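Local atomic coordinates of teichoic acid biosynthesis protein F (Staphylococcus epidermidis, PDB entry 3L7I), a protein that is a teichoic acid biosynthesis protein whose modelled part has a GT-B-type fold of two parallel-sheet domains. Residues L323-N328 against E337-D342; L343-D348 against A414-S419; E358-K363 against T442-P447; W387-K390 against K394-V397; A418-S423 against H715-E720. All coordinates share one frame; numbering follows the deposited sequence.

Contact 1. Residues L323-N328 against E337-D342. With SO4 (sulfate ion), chain F.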
# COMPACT_ATOMS: atom_id res chain seq x y z
N LEU A 323 -2.99 6.01 -6.39
CA LEU A 323 -1.74 5.43 -5.97
C LEU A 323 -0.56 6.27 -6.46
O LEU A 323 0.41 6.44 -5.72
CB LEU A 323 -1.63 4.00 -6.45
CG LEU A 323 -1.60 2.87 -5.43
CD1 LEU A 323 -2.34 3.20 -4.12
CD2 LEU A 323 -2.18 1.64 -6.10
N ARG A 324 -0.64 6.82 -7.66
CA ARG A 324 0.51 7.56 -8.18
C ARG A 324 0.78 8.79 -7.33
O ARG A 324 1.92 9.12 -7.01
CB ARG A 324 0.32 7.94 -9.64
CG ARG A 324 1.65 8.27 -10.34
CD ARG A 324 1.65 7.84 -11.81
NE ARG A 324 0.34 8.08 -12.42
CZ ARG A 324 -0.42 7.14 -12.98
NH1 ARG A 324 0.01 5.88 -13.04
NH2 ARG A 324 -1.62 7.48 -13.50
N HIS A 325 -0.30 9.46 -6.96
CA HIS A 325 -0.21 10.66 -6.14
C HIS A 325 0.35 10.41 -4.72
O HIS A 325 1.06 11.27 -4.18
CB HIS A 325 -1.57 11.34 -6.08
CG HIS A 325 -1.55 12.66 -5.40
ND1 HIS A 325 -0.74 13.70 -5.82
CD2 HIS A 325 -2.22 13.13 -4.32
CE1 HIS A 325 -0.92 14.74 -5.04
NE2 HIS A 325 -1.82 14.43 -4.12
N VAL A 326 0.04 9.24 -4.13
CA VAL A 326 0.60 8.90 -2.84
C VAL A 326 2.09 8.80 -3.01
O VAL A 326 2.85 9.41 -2.25
CB VAL A 326 0.11 7.53 -2.32
CG1 VAL A 326 0.90 7.10 -1.05
CG2 VAL A 326 -1.39 7.55 -2.06
N LYS A 327 2.49 8.03 -4.03
CA LYS A 327 3.90 7.91 -4.39
C LYS A 327 4.57 9.29 -4.45
O LYS A 327 5.50 9.55 -3.70
CB LYS A 327 4.08 7.13 -5.71
CG LYS A 327 5.52 6.71 -6.01
CD LYS A 327 5.63 5.75 -7.18
CE LYS A 327 4.94 6.30 -8.46
NZ LYS A 327 5.12 5.43 -9.71
N ASN A 328 4.08 10.18 -5.30
CA ASN A 328 4.68 11.50 -5.42
C ASN A 328 4.68 12.33 -4.13
O ASN A 328 5.64 13.07 -3.85
CB ASN A 328 4.01 12.30 -6.52
CG ASN A 328 4.33 11.77 -7.90
OD1 ASN A 328 5.36 11.08 -8.09
ND2 ASN A 328 3.46 12.07 -8.86
N GLU A 337 2.55 18.06 -8.12
CA GLU A 337 1.54 19.04 -8.54
C GLU A 337 0.66 18.46 -9.64
O GLU A 337 -0.53 18.75 -9.73
CB GLU A 337 2.19 20.36 -8.95
CG GLU A 337 2.76 21.14 -7.77
CD GLU A 337 1.71 21.42 -6.67
OE1 GLU A 337 0.48 21.28 -6.93
OE2 GLU A 337 2.11 21.80 -5.54
N ARG A 338 1.26 17.61 -10.44
CA ARG A 338 0.60 17.03 -11.60
C ARG A 338 -0.34 15.88 -11.24
O ARG A 338 -1.43 15.77 -11.80
CB ARG A 338 1.67 16.53 -12.56
CG ARG A 338 1.16 16.06 -13.88
CD ARG A 338 2.11 16.54 -14.95
NE ARG A 338 3.21 15.62 -15.18
CZ ARG A 338 4.38 15.98 -15.70
NH1 ARG A 338 4.63 17.25 -16.00
NH2 ARG A 338 5.31 15.05 -15.90
N SER A 339 0.08 15.01 -10.32
CA SER A 339 -0.78 13.89 -9.91
C SER A 339 -2.00 14.41 -9.15
O SER A 339 -3.10 13.86 -9.25
CB SER A 339 -0.00 12.88 -9.09
OG SER A 339 0.78 13.55 -8.13
N LEU A 340 -1.80 15.47 -8.38
CA LEU A 340 -2.93 16.09 -7.72
C LEU A 340 -3.93 16.60 -8.76
O LEU A 340 -5.14 16.36 -8.65
CB LEU A 340 -2.48 17.22 -6.82
CG LEU A 340 -3.64 18.05 -6.29
CD1 LEU A 340 -4.72 17.16 -5.65
CD2 LEU A 340 -3.13 19.13 -5.32
N TYR A 341 -3.42 17.28 -9.78
CA TYR A 341 -4.26 17.85 -10.83
C TYR A 341 -5.00 16.76 -11.59
O TYR A 341 -6.18 16.91 -11.87
CB TYR A 341 -3.39 18.68 -11.78
CG TYR A 341 -3.90 18.74 -13.19
CD1 TYR A 341 -4.80 19.71 -13.59
CD2 TYR A 341 -3.46 17.83 -14.13
CE1 TYR A 341 -5.27 19.77 -14.88
CE2 TYR A 341 -3.93 17.87 -15.43
CZ TYR A 341 -4.83 18.85 -15.80
OH TYR A 341 -5.30 18.91 -17.09
N ASP A 342 -4.29 15.67 -11.90
CA ASP A 342 -4.86 14.53 -12.61
C ASP A 342 -6.00 13.93 -11.77
O ASP A 342 -6.91 13.30 -12.29
CB ASP A 342 -3.75 13.50 -12.88
CG ASP A 342 -4.13 12.46 -13.94
OD1 ASP A 342 -4.97 12.75 -14.83
OD2 ASP A 342 -3.59 11.32 -13.90
S SO4 F . 8.82 4.73 -9.74
O1 SO4 F . 9.98 4.93 -8.88
O2 SO4 F . 9.26 4.13 -11.00
O3 SO4 F . 7.91 3.79 -9.08
O4 SO4 F . 8.19 6.03 -9.98
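With CG turned anti to the backbone N (chi1 -173°), the ring of His325 leaves helix 316-331 toward Ser339, whose OG sits between its own backbone N and carbonyl carbon, on the side facing that helix. His325 ND1 meets Ser339 OG at 2.8 Å, in the ring plane and nearly straight; the geometry leaves open which of the two donates. Asn328, one turn on, reaches the same oxygen: its ND2 donates to Ser339 OG over 3.1 Å at an N-H...O angle of 172°, and OG lies almost in the amide plane. This buried hydroxyl is also hydrogen-bonded to the carbonyl of Lys336, just before the segment. Leu340 sets its CA above one face of the imidazole, offset toward the ring's rim, and its CB 3.4 Å from His325 CE1. At the exposed end of the contact, Arg324 NH2 and Asp342 OD2 are opposite charges 4.3 Å apart, beyond salt-bridge distance. Away from this interface, Lys327 NZ donates to sulfate O4 at 3.1 Å, and the ion is also bound by Arg333 and by Arg320 of the second subunit. The axes of the short segments run roughly antiparallel (155°) and 8.8 Å apart. Helix 336-344 is backed by helix 409-417 through Tyr341 on Tyr412 and Ser416, while Leu323 and Val326 pack against neighbouring subunits.

Contact 2. Residues L343-D348 against A414-S419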
# COMPACT_ATOMS: atom_id res chain seq x y z
N LEU A 343 -5.95 14.16 -10.47
CA LEU A 343 -6.94 13.58 -9.57
C LEU A 343 -8.23 14.36 -9.50
O LEU A 343 -9.31 13.78 -9.47
CB LEU A 343 -6.39 13.42 -8.16
CG LEU A 343 -5.85 12.02 -7.83
CD1 LEU A 343 -5.31 11.96 -6.42
CD2 LEU A 343 -6.94 11.00 -8.05
N THR A 344 -8.10 15.68 -9.43
CA THR A 344 -9.26 16.50 -9.12
C THR A 344 -9.78 17.19 -10.37
O THR A 344 -10.65 18.06 -10.30
CB THR A 344 -8.94 17.56 -8.04
OG1 THR A 344 -8.03 18.54 -8.57
CG2 THR A 344 -8.32 16.91 -6.80
N ASP A 345 -9.24 16.81 -11.52
CA ASP A 345 -9.65 17.46 -12.75
C ASP A 345 -11.02 16.98 -13.17
O ASP A 345 -11.17 15.91 -13.73
CB ASP A 345 -8.64 17.22 -13.87
CG ASP A 345 -8.99 17.99 -15.12
OD1 ASP A 345 -9.48 19.14 -14.98
OD2 ASP A 345 -8.79 17.45 -16.23
N LYS A 346 -12.03 17.79 -12.89
CA LYS A 346 -13.41 17.45 -13.18
C LYS A 346 -13.91 18.38 -14.26
O LYS A 346 -13.46 19.51 -14.37
CB LYS A 346 -14.27 17.62 -11.92
CG LYS A 346 -13.52 17.26 -10.65
CD LYS A 346 -14.33 17.38 -9.36
CE LYS A 346 -13.52 16.81 -8.19
NZ LYS A 346 -14.31 16.72 -6.92
N GLU A 347 -14.85 17.91 -15.06
CA GLU A 347 -15.46 18.77 -16.06
C GLU A 347 -16.13 20.00 -15.42
O GLU A 347 -16.37 21.00 -16.08
CB GLU A 347 -16.45 17.99 -16.90
CG GLU A 347 -16.50 18.44 -18.34
CD GLU A 347 -17.12 17.41 -19.29
OE1 GLU A 347 -18.23 17.69 -19.82
OE2 GLU A 347 -16.50 16.34 -19.52
N ASP A 348 -16.41 19.93 -14.12
CA ASP A 348 -17.07 21.04 -13.42
C ASP A 348 -16.15 22.22 -13.10
O ASP A 348 -16.61 23.26 -12.62
CB ASP A 348 -17.73 20.55 -12.13
CG ASP A 348 -19.20 20.18 -12.31
OD1 ASP A 348 -19.90 20.89 -13.07
OD2 ASP A 348 -19.65 19.18 -11.68
N ALA A 414 -5.17 26.68 -14.08
CA ALA A 414 -5.49 27.47 -15.26
C ALA A 414 -5.96 26.54 -16.35
O ALA A 414 -7.01 26.75 -16.95
CB ALA A 414 -4.28 28.29 -15.72
N TYR A 415 -5.20 25.48 -16.60
CA TYR A 415 -5.57 24.54 -17.65
C TYR A 415 -6.84 23.70 -17.36
O TYR A 415 -7.60 23.37 -18.28
CB TYR A 415 -4.38 23.65 -18.02
CG TYR A 415 -3.49 24.36 -18.98
CD1 TYR A 415 -3.82 24.42 -20.32
CD2 TYR A 415 -2.36 25.02 -18.54
CE1 TYR A 415 -3.04 25.08 -21.19
CE2 TYR A 415 -1.58 25.69 -19.39
CZ TYR A 415 -1.92 25.72 -20.72
OH TYR A 415 -1.12 26.40 -21.60
N SER A 416 -7.06 23.37 -16.10
CA SER A 416 -8.31 22.76 -15.70
C SER A 416 -9.47 23.74 -15.83
O SER A 416 -10.57 23.37 -16.26
CB SER A 416 -8.21 22.29 -14.26
OG SER A 416 -9.43 21.68 -13.85
N GLU A 417 -9.24 24.99 -15.46
CA GLU A 417 -10.33 25.96 -15.37
C GLU A 417 -10.72 26.56 -16.70
O GLU A 417 -11.82 27.07 -16.84
CB GLU A 417 -10.00 27.08 -14.38
CG GLU A 417 -10.11 26.67 -12.91
CD GLU A 417 -9.87 27.84 -11.96
OE1 GLU A 417 -10.21 28.99 -12.33
OE2 GLU A 417 -9.35 27.60 -10.85
N ALA A 418 -9.83 26.50 -17.69
CA ALA A 418 -10.07 27.25 -18.92
C ALA A 418 -11.10 26.63 -19.86
O ALA A 418 -11.17 25.41 -20.03
CB ALA A 418 -8.77 27.51 -19.65
N SER A 419 -11.91 27.49 -20.48
CA SER A 419 -12.86 27.03 -21.48
C SER A 419 -12.16 26.98 -22.83
O SER A 419 -12.61 26.27 -23.73
CB SER A 419 -14.04 27.98 -21.56
OG SER A 419 -13.61 29.22 -22.09
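Ser416 OG donates a hydrogen bond to Asp345 OD1 at 2.8 Å, and this single pair carries the contact between the two segments. The exact length is doubtful, because Asp345 OD1 sits too close to another atom in the model. Ser416 points from helix 409-417 toward segment 343-348; the carboxylate of Asp345 is brought in by its torsion, CG lying anti to the backbone N (chi1 -175°). Ser416 CB follows its hydroxyl, 3.5 Å from Asp345 OD1. The closest CA atoms, of Asp345 and Ser416, are 6.2 Å apart and only 83 Å² is buried in all, so the bridge is made by side chains. In the next shell Lys434 NZ is hydrogen-bonded to the carbonyl of Ser416; its salt bridge to Asp345 OD1 shares the uncertainty of that oxygen. Asn432 ND2 holds the second carboxylate oxygen, OD2, which would fix the group's rotation. Ala418 is the first residue to leave the helical conformation, as the chain passes from helix 409-417 into strand 418-423. That helix connects parallel strands 402-405 and 418-423, a crossover that spans the sheet past 384-389 and 354-358, as in the 3-2-1-4 strand order expected of the first Rossmann-like domain of a GT-B fold.

Contact 3. Residues E358-K363 against T442-P447; sequences ESFGGK and TWHGTP
His444 meets Phe360 first through its CB, which lies 3.8 Å from Phe360 CE1 and 4.1 Å from Phe360 CZ. One atom further out, His444 CG is 3.9 Å from the same Phe360 CE1. At ND1 the distance to Phe360 CE1 is 4.0 Å, but the main partner of this nitrogen is the carbonyl oxygen of Asn424, to which it is hydrogen-bonded. CE1, beyond it, has moved off Phe360 and lies over one face of the indole of the preceding residue, Trp443, toward the rim of that ring. The histidine is therefore lodged between two aromatic neighbours. Its chi1 of 49° sets CG between the backbone N and the carbonyl carbon and folds the ring back over Trp443. Phe360 presents one corner of its ring: the two ring centroids are 5.8 Å apart with planes at 48°, an oblique pair that is neither a stack nor an edge-to-face arrangement. Both residues come from loops that follow parallel strands, 354-358 and 438-441, and the Phe360 loop turns through three consecutive positive-phi residues, Phe360, Gly361 and Gly362. Asn424 serves both sides, since its OD1 binds the backbone N of Phe360. A sulfate about 6 Å from the side chain of His444 is probably from the crystallisation liquor, though it may mark a pocket at this carboxyl-terminal end of the sheet. With 79 Å² buried and van der Waals packing between the rings, the chemistry implies a small surface contact; the bonds from His444 ND1 and Phe360 N are consistent with Asn424 positioning both residues.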
# COMPACT_ATOMS: atom_id res chain seq x y z
N GLU A 358 -0.25 30.29 -24.65
CA GLU A 358 1.13 29.89 -24.51
C GLU A 358 1.71 29.84 -25.89
O GLU A 358 1.13 29.25 -26.79
CB GLU A 358 1.19 28.52 -23.86
CG GLU A 358 2.53 28.08 -23.36
CD GLU A 358 2.51 26.60 -22.95
OE1 GLU A 358 3.02 26.23 -21.86
OE2 GLU A 358 1.92 25.79 -23.74
N SER A 359 2.83 30.50 -26.09
CA SER A 359 3.54 30.32 -27.34
C SER A 359 4.87 29.64 -27.15
O SER A 359 5.54 29.82 -26.13
CB SER A 359 3.71 31.61 -28.12
OG SER A 359 4.44 32.55 -27.38
N PHE A 360 5.22 28.82 -28.14
CA PHE A 360 6.38 27.95 -28.09
C PHE A 360 6.66 27.24 -26.76
O PHE A 360 7.76 27.26 -26.24
CB PHE A 360 7.57 28.72 -28.61
CG PHE A 360 7.34 29.25 -29.98
CD1 PHE A 360 7.15 28.38 -31.05
CD2 PHE A 360 7.26 30.63 -30.21
CE1 PHE A 360 6.93 28.85 -32.32
CE2 PHE A 360 7.03 31.13 -31.49
CZ PHE A 360 6.87 30.24 -32.55
N GLY A 361 5.62 26.61 -26.22
CA GLY A 361 5.76 25.86 -25.00
C GLY A 361 6.23 26.75 -23.87
O GLY A 361 6.96 26.30 -22.97
N GLY A 362 5.85 28.02 -23.93
CA GLY A 362 6.04 28.90 -22.80
C GLY A 362 7.40 29.57 -22.76
O GLY A 362 7.85 29.99 -21.70
N LYS A 363 8.07 29.68 -23.90
CA LYS A 363 9.35 30.33 -23.87
C LYS A 363 9.15 31.81 -23.95
O LYS A 363 10.02 32.57 -23.59
CB LYS A 363 10.26 29.84 -25.00
CG LYS A 363 10.40 30.80 -26.18
CD LYS A 363 11.69 30.53 -26.99
CE LYS A 363 11.70 31.33 -28.31
NZ LYS A 363 12.96 31.04 -29.13
N THR A 442 -2.77 27.12 -33.50
CA THR A 442 -2.50 28.10 -34.54
C THR A 442 -1.42 27.55 -35.40
O THR A 442 -1.25 27.97 -36.55
CB THR A 442 -2.02 29.38 -33.92
OG1 THR A 442 -0.74 29.15 -33.32
CG2 THR A 442 -2.98 29.81 -32.83
N TRP A 443 -0.69 26.59 -34.84
CA TRP A 443 0.63 26.15 -35.33
C TRP A 443 1.51 27.37 -35.63
O TRP A 443 1.16 28.49 -35.27
CB TRP A 443 0.52 25.20 -36.54
CG TRP A 443 1.77 24.38 -36.76
CD1 TRP A 443 2.58 24.41 -37.84
CD2 TRP A 443 2.35 23.44 -35.84
NE1 TRP A 443 3.63 23.54 -37.66
CE2 TRP A 443 3.52 22.94 -36.45
CE3 TRP A 443 2.00 22.99 -34.56
CZ2 TRP A 443 4.33 22.01 -35.83
CZ3 TRP A 443 2.82 22.05 -33.95
CH2 TRP A 443 3.96 21.57 -34.59
N HIS A 444 2.65 27.18 -36.26
CA HIS A 444 3.58 28.29 -36.39
C HIS A 444 4.26 28.32 -37.76
O HIS A 444 5.47 28.47 -37.85
CB HIS A 444 4.65 28.18 -35.31
CG HIS A 444 5.25 26.82 -35.23
ND1 HIS A 444 4.91 25.92 -34.25
CD2 HIS A 444 6.10 26.18 -36.06
CE1 HIS A 444 5.57 24.79 -34.44
NE2 HIS A 444 6.29 24.91 -35.54
N GLY A 445 3.50 28.15 -38.83
CA GLY A 445 4.09 28.39 -40.13
C GLY A 445 3.86 27.39 -41.24
O GLY A 445 3.72 26.20 -41.00
N THR A 446 3.84 27.91 -42.47
CA THR A 446 3.69 27.09 -43.65
C THR A 446 4.86 26.13 -43.73
O THR A 446 6.01 26.56 -43.69
CB THR A 446 3.69 27.94 -44.95
OG1 THR A 446 2.50 28.75 -45.01
CG2 THR A 446 3.74 27.03 -46.16
N PRO A 447 4.57 24.82 -43.84
CA PRO A 447 5.68 23.86 -43.78
C PRO A 447 6.46 23.86 -45.09
O PRO A 447 5.88 23.99 -46.16
CB PRO A 447 4.98 22.51 -43.59
CG PRO A 447 3.58 22.84 -43.24
CD PRO A 447 3.27 24.14 -43.92

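Contact 4. Residues W387-K390 against K394-V397; sequences WSFK and KNVV
Phe389 and Asn395 form the close-packed half of this contact. The carboxamide of Asn395 lies nearly flat on the phenyl ring, the planes 19° apart, with Asn395 ND2 3.4 Å from Phe389 CD1. Asn395 CB stands over the same ring as a CH-pi donor, 3.9 Å from the centroid of Phe389 and 14° off the normal. Chi1 of Asn395 (-83°), which places CG beside the backbone N, lays the amide across the CD1 side; a weak bond from ND2 to the carbonyl of Asn391 may limit its rotation. At the far end of the ring, Val397 CG2 comes to 3.4 Å from Phe389 CZ, an oblique approach. Packing is looser at Trp387, where CD1 is 4.1 Å from Val397 CG1, the one close approach of Trp387 to the 394-397 segment. Val397 thus divides its methyls between two aromatic residues that alternate along strand 384-389 and point to the same side. On the outer flank, the CB of Val396 points away from strand 384-389 and the residue is exposed, as are Lys390 and Lys394. No backbone pairing joins the segments: CA of Phe389 and CA of Asn395 are 7.7 Å apart. Strand 384-389 instead pairs with 402-405 on one side and with 354-358 on the other, while Tyr373 of helix 367-379 packs against both Trp387, edge-to-face, and Val397.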
# COMPACT_ATOMS: atom_id res chain seq x y z
N TRP A 387 -1.56 33.72 -18.99
CA TRP A 387 -0.41 33.29 -19.81
C TRP A 387 0.51 32.29 -19.08
O TRP A 387 0.82 32.44 -17.89
CB TRP A 387 0.40 34.49 -20.31
CG TRP A 387 -0.09 35.04 -21.62
CD1 TRP A 387 -1.14 35.91 -21.82
CD2 TRP A 387 0.45 34.77 -22.91
NE1 TRP A 387 -1.29 36.18 -23.16
CE2 TRP A 387 -0.33 35.49 -23.85
CE3 TRP A 387 1.51 34.00 -23.37
CZ2 TRP A 387 -0.08 35.44 -25.21
CZ3 TRP A 387 1.77 33.96 -24.72
CH2 TRP A 387 0.98 34.67 -25.63
N SER A 388 0.95 31.25 -19.78
CA SER A 388 1.81 30.25 -19.18
C SER A 388 3.22 30.40 -19.73
O SER A 388 3.37 30.51 -20.93
CB SER A 388 1.25 28.87 -19.49
OG SER A 388 2.28 27.93 -19.71
N PHE A 389 4.23 30.42 -18.86
CA PHE A 389 5.65 30.59 -19.25
C PHE A 389 6.54 29.60 -18.50
O PHE A 389 6.12 29.04 -17.50
CB PHE A 389 6.16 32.02 -18.93
CG PHE A 389 5.36 33.10 -19.59
CD1 PHE A 389 5.60 33.45 -20.90
CD2 PHE A 389 4.35 33.75 -18.90
CE1 PHE A 389 4.86 34.43 -21.51
CE2 PHE A 389 3.61 34.73 -19.51
CZ PHE A 389 3.88 35.07 -20.83
N LYS A 390 7.77 29.39 -18.96
CA LYS A 390 8.70 28.59 -18.19
C LYS A 390 9.19 29.43 -17.05
O LYS A 390 9.34 28.95 -15.94
CB LYS A 390 9.89 28.14 -19.02
CG LYS A 390 9.52 27.33 -20.22
CD LYS A 390 10.75 26.64 -20.77
CE LYS A 390 10.73 26.58 -22.31
NZ LYS A 390 12.13 26.58 -22.90
N LYS A 394 10.56 36.65 -16.11
CA LYS A 394 11.42 37.15 -17.19
C LYS A 394 10.60 37.42 -18.44
O LYS A 394 11.14 37.58 -19.52
CB LYS A 394 12.51 36.14 -17.54
CG LYS A 394 13.76 36.21 -16.68
CD LYS A 394 14.62 34.98 -16.90
CE LYS A 394 15.62 34.76 -15.77
NZ LYS A 394 15.98 33.29 -15.64
N ASN A 395 9.29 37.45 -18.29
CA ASN A 395 8.42 37.77 -19.40
C ASN A 395 7.50 38.93 -19.07
O ASN A 395 6.98 39.03 -17.97
CB ASN A 395 7.61 36.55 -19.79
CG ASN A 395 8.37 35.65 -20.70
OD1 ASN A 395 8.61 35.98 -21.87
ND2 ASN A 395 8.77 34.49 -20.19
N VAL A 396 7.33 39.81 -20.05
CA VAL A 396 6.56 41.03 -19.84
C VAL A 396 5.30 40.97 -20.67
O VAL A 396 5.36 41.09 -21.90
CB VAL A 396 7.37 42.26 -20.27
CG1 VAL A 396 6.52 43.49 -20.18
CG2 VAL A 396 8.61 42.40 -19.42
N VAL A 397 4.16 40.80 -20.01
CA VAL A 397 2.88 40.74 -20.71
C VAL A 397 2.07 42.02 -20.50
O VAL A 397 1.83 42.41 -19.35
CB VAL A 397 2.04 39.58 -20.19
CG1 VAL A 397 0.73 39.47 -20.98
CG2 VAL A 397 2.83 38.29 -20.21

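Contact 5. Residues A418-S423 against H715-E720; sequences ASHWVS and HKDIKE
A histidine-carboxylate hydrogen bond, His420 to Asp717, joins a strand of the first Rossmann-like sheet of the GT-B unit to the last helix of the chain, in keeping with the GT-B fold, where the C-terminal helix commonly returns to pack on the first domain. His420 NE2 donates to Asp717 OD2 across 3.3 Å, at the long end of the range but nearly straight (168°). The acceptor lies close to the imidazole plane, whereas the nitrogen meets Asp717 OD2 from its anti side and 27° out of the carboxylate plane. The side chains cross at about a right angle, and Asp717 CB is 3.4 Å from His420 CE1, so the methylene packs beside the ring as the carboxylate binds its nitrogen. At the ring's other nitrogen, His420 ND1 donates to Ser419 OG at 2.9 Å, near the ring plane. Ser419 OG is in turn bonded to its chief partner, the carbonyl of Pro352. Both imidazole nitrogens are thus engaged as donors, which is consistent with a cationic ring balanced by Asp717, although the coordinates cannot prove it. Ile718 CG2 packs against Ser419 OG at 3.5 Å and comes obliquely to the ring, 4.0 Å from His420 CE1. Chi1 of His420 (-75°), with CG beside the backbone N, sends the ring out from the strand to the helix. Ile714 and Gln721 of helix 706-721 also touch this histidine, and strand 418-423 lies between strands 354-358 and 438-441, hydrogen-bonded to both.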
# COMPACT_ATOMS: atom_id res chain seq x y z
N ALA A 418 -9.83 26.50 -17.69
CA ALA A 418 -10.07 27.25 -18.92
C ALA A 418 -11.10 26.63 -19.86
O ALA A 418 -11.17 25.41 -20.03
CB ALA A 418 -8.77 27.51 -19.65
N SER A 419 -11.91 27.49 -20.48
CA SER A 419 -12.86 27.03 -21.48
C SER A 419 -12.16 26.98 -22.83
O SER A 419 -12.61 26.27 -23.73
CB SER A 419 -14.04 27.98 -21.56
OG SER A 419 -13.61 29.22 -22.09
N HIS A 420 -11.07 27.74 -22.94
CA HIS A 420 -10.30 27.80 -24.17
C HIS A 420 -8.78 27.79 -23.99
O HIS A 420 -8.23 28.62 -23.24
CB HIS A 420 -10.69 29.04 -24.97
CG HIS A 420 -12.00 28.90 -25.65
ND1 HIS A 420 -13.20 29.09 -25.00
CD2 HIS A 420 -12.31 28.57 -26.93
CE1 HIS A 420 -14.20 28.89 -25.85
NE2 HIS A 420 -13.68 28.58 -27.02
N TRP A 421 -8.12 26.85 -24.69
CA TRP A 421 -6.66 26.83 -24.86
C TRP A 421 -6.22 27.45 -26.20
O TRP A 421 -6.67 27.05 -27.28
CB TRP A 421 -6.08 25.41 -24.79
CG TRP A 421 -6.40 24.61 -23.60
CD1 TRP A 421 -7.07 25.02 -22.49
CD2 TRP A 421 -6.06 23.25 -23.39
NE1 TRP A 421 -7.18 23.99 -21.60
CE2 TRP A 421 -6.56 22.89 -22.13
CE3 TRP A 421 -5.39 22.29 -24.15
CZ2 TRP A 421 -6.41 21.61 -21.61
CZ3 TRP A 421 -5.24 21.03 -23.64
CH2 TRP A 421 -5.74 20.70 -22.38
N VAL A 422 -5.32 28.42 -26.12
CA VAL A 422 -4.75 29.03 -27.31
C VAL A 422 -3.26 28.80 -27.34
O VAL A 422 -2.54 29.20 -26.40
CB VAL A 422 -4.98 30.51 -27.29
CG1 VAL A 422 -4.14 31.15 -28.33
CG2 VAL A 422 -6.45 30.78 -27.54
N SER A 423 -2.79 28.13 -28.38
CA SER A 423 -1.35 28.03 -28.61
C SER A 423 -0.89 27.67 -30.03
O SER A 423 -1.68 27.31 -30.91
CB SER A 423 -0.68 27.14 -27.54
OG SER A 423 -0.89 25.76 -27.77
N HIS A 715 -15.07 34.58 -28.42
CA HIS A 715 -16.16 35.35 -27.84
C HIS A 715 -17.52 34.70 -28.11
O HIS A 715 -18.36 34.66 -27.23
CB HIS A 715 -16.14 36.80 -28.35
CG HIS A 715 -17.35 37.59 -27.94
ND1 HIS A 715 -17.49 38.13 -26.68
CD2 HIS A 715 -18.47 37.92 -28.63
CE1 HIS A 715 -18.65 38.77 -26.62
NE2 HIS A 715 -19.26 38.65 -27.78
N LYS A 716 -17.71 34.17 -29.32
CA LYS A 716 -18.99 33.56 -29.67
C LYS A 716 -19.16 32.22 -28.97
O LYS A 716 -20.28 31.79 -28.71
CB LYS A 716 -19.11 33.38 -31.19
CG LYS A 716 -20.43 32.75 -31.66
CD LYS A 716 -20.34 32.26 -33.11
CE LYS A 716 -21.67 32.38 -33.85
NZ LYS A 716 -22.63 31.30 -33.50
N ASP A 717 -18.06 31.56 -28.65
CA ASP A 717 -18.11 30.28 -27.96
C ASP A 717 -18.54 30.46 -26.50
O ASP A 717 -19.29 29.64 -25.96
CB ASP A 717 -16.77 29.53 -28.04
CG ASP A 717 -16.64 28.65 -29.29
OD1 ASP A 717 -17.69 28.22 -29.84
OD2 ASP A 717 -15.50 28.39 -29.73
N ILE A 718 -18.08 31.53 -25.86
CA ILE A 718 -18.36 31.71 -24.43
C ILE A 718 -19.70 32.37 -24.12
O ILE A 718 -20.21 32.23 -23.02
CB ILE A 718 -17.20 32.34 -23.61
CG1 ILE A 718 -16.40 33.34 -24.40
CG2 ILE A 718 -16.18 31.29 -23.30
CD1 ILE A 718 -14.92 33.29 -23.99
N LYS A 719 -20.27 33.06 -25.10
CA LYS A 719 -21.65 33.49 -24.97
C LYS A 719 -22.60 32.28 -24.82
O LYS A 719 -23.49 32.30 -23.98
CB LYS A 719 -22.06 34.40 -26.13
CG LYS A 719 -21.65 35.87 -25.94
CD LYS A 719 -22.49 36.81 -26.80
CE LYS A 719 -22.48 38.24 -26.26
NZ LYS A 719 -23.73 38.95 -26.63
N GLU A 720 -22.40 31.23 -25.61
CA GLU A 720 -23.25 30.04 -25.50
C GLU A 720 -23.12 29.42 -24.12
O GLU A 720 -24.12 29.23 -23.43
CB GLU A 720 -22.89 28.99 -26.54
CG GLU A 720 -22.39 29.54 -27.85
CD GLU A 720 -23.43 30.35 -28.57
OE1 GLU A 720 -23.13 30.86 -29.68
OE2 GLU A 720 -24.56 30.48 -28.03

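Overall arrangement
Contact 5 is the buried one, contacts 1, 2 and 4 are partly buried, and contact 3 lies at the surface although only about 4 Å from the chain's centre, as suits a cleft between two domains. Contacts 1 and 2 share helix 336-344 and touch through Tyr341 and Ser416; contacts 2 and 5 share Ala418 and Ser419. Contacts 3 and 4 meet at Glu358 OE1 and Ser388 OG, 2.8 Å apart. Directed polar bonds dominate where contact 1 pairs two helices, contact 2 ties the chain after one of them to helix 409-417, and contact 5 docks the last modelled helix on strand 418-423, whereas aromatic and apolar packing makes contacts 3 and 4.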